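Local coordinates for protein acyl-homoserine-lactone synthase (Pseudomonas aeruginosa, PDB 1RO5) that makes the quorum-sensing signal N-(3-oxododecanoyl)homoserine lactone from an acyl-acyl carrier protein and S-adenosyl-L-methionine, at residues G67-L72 with W100-F105; D73-Y78 with C95-W100. One frame throughout, in Å; residues are numbered along the deposited sequence. Where two conformers were deposited one is given.

Overall arrangement
Contact 1 joins strands 64-73 and 99-107, which are antiparallel neighbours in the mixed sheet; contact 2 joins the loops at their ends. Contact 1 pairs 67-72 with 100-105 in the middle of the molecule; its centre lies about 3 Å from the centre of the chain. Contact 2 pairs 73-78 with 95-100, and its centre lies about 14 Å from that point. The two contact centres are about 13 Å apart. Along the chain the order is 67-72, 73-78, 95-100, 100-105, so contact 2 falls within the connection that contact 1 closes. Trp100 belongs to both. Tyr78 also packs on Leu72 and Glu101. The pair of strands is thus continued from the buried core toward the surface.

Contact 1: G67-L72 with W100-F105; sequences GCWRIL and WELSRF
Arg70 and Ser103 face each other as an antiparallel hydrogen-bonded pair, with their side chains on the same face of the sheet. The Arg70 chain starts with CG anti to the backbone N (chi1 174°). Its CB lies near Ser103 O, and CG and CD pass alongside Ser103 OG. A bend at chi3 then brings NE to Ser103 OG at 2.9 Å, with OG in the guanidinium plane. The N-H...OG angle is 166°, so the bond is nearly straight. Beyond NE, Arg104 CG covers one face of the guanidinium, 3.6 Å from Arg70 NH2. The tip, NH1, forms salt bridges to Asp47 and Asp50. These acids probably offset the nearby like charge of Arg104, which itself has Glu45 and Trp36 O as partners. Leu72 and Glu101 form the next hydrogen-bonded pair, and Glu101 N reaches Leu72 O at 2.7 Å. On the opposite face, Ile71 CG1 meets Leu102 CD2 at 3.6 Å, and Ile71 CG2 approaches the Trp100 ring obliquely, 3.6 Å from Trp100 CE3. Trp69 and Phe105 form an offset stack in the modelled conformers, although their spacing is doubtfully short. Strand 55-61 flanks 67-72, strand 139-145 flanks 100-105, and helix 79-82 packs on Arg70, Ser103 and Arg104.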
loop_
_atom_site.group_PDB
_atom_site.type_symbol
_atom_site.label_atom_id
_atom_site.label_comp_id
_atom_site.label_asym_id
_atom_site.label_seq_id
_atom_site.Cartn_x
_atom_site.Cartn_y
_atom_site.Cartn_z
ATOM N N GLY A 67 -0.543 9.279 6.428
ATOM C CA GLY A 67 -0.188 7.968 5.892
ATOM C C GLY A 67 -0.793 7.873 4.520
ATOM O O GLY A 67 -1.823 8.509 4.237
ATOM N N CYS A 68 -0.205 7.101 3.638
ATOM C CA CYS A 68 -0.714 7.009 2.281
ATOM C C CYS A 68 -0.223 5.739 1.660
ATOM O O CYS A 68 0.768 5.269 2.079
ATOM C CB CYS A 68 -0.263 8.206 1.469
ATOM S SG CYS A 68 1.483 8.368 1.277
ATOM N N TRP A 69 -0.951 5.183 0.687
ATOM C CA TRP A 69 -0.667 3.943 0.076
ATOM C C TRP A 69 -1.139 4.164 -1.341
ATOM O O TRP A 69 -2.111 4.886 -1.584
ATOM C CB TRP A 69 -1.593 2.937 0.699
ATOM C CG TRP A 69 -0.900 2.018 1.544
ATOM C CD1 TRP A 69 -0.539 0.754 1.204
ATOM C CD2 TRP A 69 -0.415 2.235 2.885
ATOM N NE1 TRP A 69 0.151 0.165 2.244
ATOM C CE2 TRP A 69 0.238 1.054 3.286
ATOM C CE3 TRP A 69 -0.463 3.310 3.787
ATOM C CZ2 TRP A 69 0.837 0.911 4.547
ATOM C CZ3 TRP A 69 0.122 3.174 5.049
ATOM C CH2 TRP A 69 0.779 1.989 5.409
ATOM N N ARG A 70 -0.495 3.505 -2.298
ATOM C CA ARG A 70 -0.897 3.590 -3.705
ATOM C C ARG A 70 -1.362 2.180 -4.128
ATOM O O ARG A 70 -0.779 1.162 -3.704
ATOM C CB ARG A 70 0.334 4.041 -4.522
ATOM C CG ARG A 70 0.056 4.016 -6.018
ATOM C CD ARG A 70 1.165 4.653 -6.825
ATOM N NE ARG A 70 2.478 3.930 -6.887
ATOM C CZ ARG A 70 3.597 4.514 -7.409
ATOM N NH1 ARG A 70 3.547 5.779 -7.871
ATOM N NH2 ARG A 70 4.762 3.823 -7.482
ATOM N N ILE A 71 -2.342 2.129 -4.999
ATOM C CA ILE A 71 -2.886 0.927 -5.513
ATOM C C ILE A 71 -2.918 0.984 -7.019
ATOM O O ILE A 71 -3.346 1.986 -7.598
ATOM C CB ILE A 71 -4.375 0.778 -5.085
ATOM C CG1 ILE A 71 -4.455 0.587 -3.580
ATOM C CG2 ILE A 71 -4.958 -0.499 -5.700
ATOM C CD1 ILE A 71 -4.718 1.862 -2.873
ATOM N N LEU A 72 -2.487 -0.128 -7.667
ATOM C CA LEU A 72 -2.367 -0.194 -9.150
ATOM C C LEU A 72 -3.011 -1.476 -9.577
ATOM O O LEU A 72 -2.769 -2.550 -8.847
ATOM C CB LEU A 72 -0.867 -0.233 -9.603
ATOM C CG LEU A 72 -0.163 1.101 -9.426
ATOM C CD1 LEU A 72 1.267 0.841 -9.757
ATOM C CD2 LEU A 72 -0.760 2.108 -10.422
ATOM N N TRP A 100 -4.827 -6.410 -7.330
ATOM C CA TRP A 100 -4.246 -5.106 -7.337
ATOM C C TRP A 100 -2.929 -5.185 -6.631
ATOM O O TRP A 100 -2.684 -6.053 -5.803
ATOM C CB TRP A 100 -5.177 -4.141 -6.549
ATOM C CG TRP A 100 -6.413 -3.661 -7.224
ATOM C CD1 TRP A 100 -6.731 -3.761 -8.534
ATOM C CD2 TRP A 100 -7.513 -2.986 -6.602
ATOM N NE1 TRP A 100 -7.936 -3.130 -8.783
ATOM C CE2 TRP A 100 -8.439 -2.677 -7.601
ATOM C CE3 TRP A 100 -7.809 -2.635 -5.289
ATOM C CZ2 TRP A 100 -9.602 -2.018 -7.343
ATOM C CZ3 TRP A 100 -8.939 -1.984 -5.035
ATOM C CH2 TRP A 100 -9.835 -1.664 -6.065
ATOM N N GLU A 101 -2.089 -4.237 -6.913
ATOM C CA GLU A 101 -0.831 -4.086 -6.273
ATOM C C GLU A 101 -0.813 -2.877 -5.368
ATOM O O GLU A 101 -1.420 -1.823 -5.703
ATOM C CB GLU A 101 0.281 -3.869 -7.328
ATOM C CG GLU A 101 1.616 -3.811 -6.574
ATOM C CD GLU A 101 2.790 -3.132 -7.292
ATOM O OE1 GLU A 101 2.609 -2.125 -7.978
ATOM O OE2 GLU A 101 3.884 -3.574 -7.070
ATOM N N LEU A 102 -0.209 -3.054 -4.181
ATOM C CA LEU A 102 0.026 -1.962 -3.270
ATOM C C LEU A 102 1.501 -1.564 -3.392
ATOM O O LEU A 102 2.412 -2.443 -3.509
ATOM C CB LEU A 102 -0.242 -2.357 -1.834
ATOM C CG LEU A 102 -1.545 -3.063 -1.520
ATOM C CD1 LEU A 102 -1.536 -3.352 -0.080
ATOM C CD2 LEU A 102 -2.702 -2.113 -1.921
ATOM N N SER A 103 1.752 -0.250 -3.207
ATOM C CA SER A 103 3.089 0.265 -3.259
ATOM C C SER A 103 3.231 1.544 -2.522
ATOM O O SER A 103 2.245 2.157 -2.166
ATOM C CB SER A 103 3.543 0.407 -4.749
ATOM O OG SER A 103 2.807 1.367 -5.469
ATOM N N ARG A 104 4.452 1.997 -2.261
ATOM C CA ARG A 104 4.623 3.341 -1.643
ATOM C C ARG A 104 3.913 3.536 -0.307
ATOM O O ARG A 104 3.268 4.558 -0.110
ATOM C CB ARG A 104 4.263 4.473 -2.635
ATOM C CG ARG A 104 5.117 4.505 -3.917
ATOM C CD ARG A 104 6.575 4.692 -3.525
ATOM N NE ARG A 104 7.516 4.997 -4.609
ATOM C CZ ARG A 104 8.553 4.205 -5.001
ATOM N NH1 ARG A 104 8.843 3.003 -4.445
ATOM N NH2 ARG A 104 9.349 4.635 -5.931
ATOM N N PHE A 105 4.078 2.604 0.647
ATOM C CA PHE A 105 3.566 2.779 2.000
ATOM C C PHE A 105 4.323 3.827 2.645
ATOM O O PHE A 105 5.463 3.660 2.872
ATOM C CB PHE A 105 3.592 1.554 2.990
ATOM C CG PHE A 105 3.257 0.244 2.389
ATOM C CD1 PHE A 105 2.717 0.168 1.112
ATOM C CD2 PHE A 105 3.612 -0.921 3.045
ATOM C CE1 PHE A 105 2.484 -1.090 0.471
ATOM C CE2 PHE A 105 3.343 -2.174 2.440
ATOM C CZ PHE A 105 2.764 -2.218 1.127
#

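Contact 2: D73-Y78 with C95-W100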
loop_
_atom_site.group_PDB
_atom_site.type_symbol
_atom_site.label_atom_id
_atom_site.label_comp_id
_atom_site.label_asym_id
_atom_site.label_seq_id
_atom_site.Cartn_x
_atom_site.Cartn_y
_atom_site.Cartn_z
ATOM N N ASP A 73 -3.799 -1.432 -10.677
ATOM C CA ASP A 73 -4.314 -2.640 -11.324
ATOM C C ASP A 73 -3.219 -3.459 -11.834
ATOM O O ASP A 73 -2.237 -2.929 -12.406
ATOM C CB ASP A 73 -5.241 -2.302 -12.541
ATOM C CG ASP A 73 -6.416 -1.345 -12.175
ATOM O OD1 ASP A 73 -7.000 -1.370 -11.052
ATOM O OD2 ASP A 73 -6.770 -0.492 -12.962
ATOM N N THR A 74 -3.401 -4.787 -11.774
ATOM C CA THR A 74 -2.366 -5.684 -12.318
ATOM C C THR A 74 -2.565 -5.982 -13.752
ATOM O O THR A 74 -1.742 -6.710 -14.385
ATOM C CB THR A 74 -2.303 -7.096 -11.576
ATOM O OG1 THR A 74 -3.640 -7.613 -11.530
ATOM C CG2 THR A 74 -1.897 -6.846 -10.097
ATOM N N THR A 75 -3.712 -5.561 -14.255
ATOM C CA THR A 75 -3.893 -5.570 -15.703
ATOM C C THR A 75 -3.121 -4.465 -16.418
ATOM O O THR A 75 -3.063 -4.494 -17.644
ATOM C CB THR A 75 -5.385 -5.447 -16.106
ATOM O OG1 THR A 75 -5.980 -4.335 -15.427
ATOM C CG2 THR A 75 -6.180 -6.625 -15.628
ATOM N N GLY A 76 -2.575 -3.486 -15.692
ATOM C CA GLY A 76 -1.697 -2.460 -16.289
ATOM C C GLY A 76 -0.297 -2.641 -15.678
ATOM O O GLY A 76 -0.007 -3.660 -15.067
ATOM N N PRO A 77 0.627 -1.728 -15.931
ATOM C CA PRO A 77 1.970 -1.893 -15.375
ATOM C C PRO A 77 1.955 -1.637 -13.833
ATOM O O PRO A 77 1.166 -0.786 -13.399
ATOM C CB PRO A 77 2.798 -0.794 -16.098
ATOM C CG PRO A 77 1.936 -0.413 -17.284
ATOM C CD PRO A 77 0.499 -0.545 -16.809
ATOM N N TYR A 78 2.766 -2.387 -13.063
ATOM C CA TYR A 78 2.838 -2.209 -11.630
ATOM C C TYR A 78 4.228 -2.574 -11.154
ATOM O O TYR A 78 4.988 -3.153 -11.930
ATOM C CB TYR A 78 1.685 -2.961 -10.914
ATOM C CG TYR A 78 1.700 -4.447 -11.063
ATOM C CD1 TYR A 78 2.235 -5.239 -10.083
ATOM C CD2 TYR A 78 1.181 -5.048 -12.218
ATOM C CE1 TYR A 78 2.239 -6.584 -10.181
ATOM C CE2 TYR A 78 1.179 -6.437 -12.354
ATOM C CZ TYR A 78 1.676 -7.179 -11.264
ATOM O OH TYR A 78 1.735 -8.569 -11.346
ATOM N N CYS A 95 -1.861 -10.992 -13.403
ATOM C CA CYS A 95 -2.477 -10.050 -14.300
ATOM C C CYS A 95 -3.942 -10.343 -14.256
ATOM O O CYS A 95 -4.417 -11.280 -14.871
ATOM C CB CYS A 95 -1.924 -10.244 -15.707
ATOM S SG CYS A 95 -2.687 -9.100 -16.915
ATOM N N SER A 96 -4.691 -9.551 -13.498
ATOM C CA SER A 96 -6.074 -9.888 -13.329
ATOM C C SER A 96 -6.794 -8.675 -12.826
ATOM O O SER A 96 -6.276 -7.888 -12.071
ATOM C CB SER A 96 -6.259 -11.070 -12.322
ATOM O OG SER A 96 -7.614 -11.098 -11.811
ATOM N N PRO A 97 -8.011 -8.533 -13.249
ATOM C CA PRO A 97 -8.860 -7.492 -12.745
ATOM C C PRO A 97 -9.305 -7.729 -11.327
ATOM O O PRO A 97 -9.963 -6.883 -10.756
ATOM C CB PRO A 97 -10.079 -7.510 -13.705
ATOM C CG PRO A 97 -9.755 -8.481 -14.784
ATOM C CD PRO A 97 -8.581 -9.313 -14.387
ATOM N N HIS A 98 -8.980 -8.869 -10.768
ATOM C CA HIS A 98 -9.376 -9.182 -9.393
ATOM C C HIS A 98 -8.151 -9.076 -8.459
ATOM O O HIS A 98 -8.228 -9.387 -7.257
ATOM C CB HIS A 98 -10.008 -10.610 -9.333
ATOM C CG HIS A 98 -11.234 -10.745 -10.176
ATOM N ND1 HIS A 98 -12.319 -9.889 -10.038
ATOM C CD2 HIS A 98 -11.523 -11.561 -11.223
ATOM C CE1 HIS A 98 -13.243 -10.200 -10.941
ATOM N NE2 HIS A 98 -12.770 -11.191 -11.683
ATOM N N ILE A 99 -7.018 -8.673 -9.023
ATOM C CA ILE A 99 -5.853 -8.502 -8.200
ATOM C C ILE A 99 -5.251 -7.061 -8.421
ATOM O O ILE A 99 -5.120 -6.629 -9.584
ATOM C CB ILE A 99 -4.824 -9.621 -8.579
ATOM C CG1 ILE A 99 -5.511 -11.046 -8.427
ATOM C CG2 ILE A 99 -3.473 -9.396 -7.805
ATOM C CD1 ILE A 99 -4.669 -12.243 -8.993
ATOM N N TRP A 100 -4.827 -6.410 -7.330
ATOM C CA TRP A 100 -4.246 -5.106 -7.337
ATOM C C TRP A 100 -2.929 -5.185 -6.631
ATOM O O TRP A 100 -2.684 -6.053 -5.803
ATOM C CB TRP A 100 -5.177 -4.141 -6.549
ATOM C CG TRP A 100 -6.413 -3.661 -7.224
ATOM C CD1 TRP A 100 -6.731 -3.761 -8.534
ATOM C CD2 TRP A 100 -7.513 -2.986 -6.602
ATOM N NE1 TRP A 100 -7.936 -3.130 -8.783
ATOM C CE2 TRP A 100 -8.439 -2.677 -7.601
ATOM C CE3 TRP A 100 -7.809 -2.635 -5.289
ATOM C CZ2 TRP A 100 -9.602 -2.018 -7.343
ATOM C CZ3 TRP A 100 -8.939 -1.984 -5.035
ATOM C CH2 TRP A 100 -9.835 -1.664 -6.065
HETATM O O HOH W 1 -6.205 -5.317 -12.015
#
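Thr74 meets Ser96 and Ile99 mainly through hydrogen bonds. Its OG1 accepts from Ser96 N at 3.0 Å, with an N-H...OG1 angle of 156°. The same OG1 lies 2.6 Å from Ile99 O and 2.7 Å from Ser96 O, and its proton may serve either carbonyl. OG1 sits between the backbone N and the carbonyl carbon (chi1 50°), which turns it toward 95-100. Thr74 N makes a weak bond to Ile99 O. It also donates to a water at 2.9 Å, and that water donates to Ser96 O. At the strand ends, Asp73 OD1 lies 3.0 Å from Trp100 NE1 and is hydrogen-bonded to Tyr55 OH. Type I turns run from Asp73 to Gly76 and from Ser96 to Ile99, and Ser96 OG accepts from His98 N in an ST turn. Van der Waals contacts are fewer. Thr74 CG2 touches Ile99 CG2 at 3.8 Å and lies over one face of the Tyr78 ring. Thr75 CG2 packs on the Ser96-Pro97 peptide, 3.6 Å from Pro97 N. Thr74 OG1 and one water thus provide most of the polar links between the loops, where only a weak backbone bond, Thr74 N to Ile99 O, continues the pairing of 64-73 and 99-107.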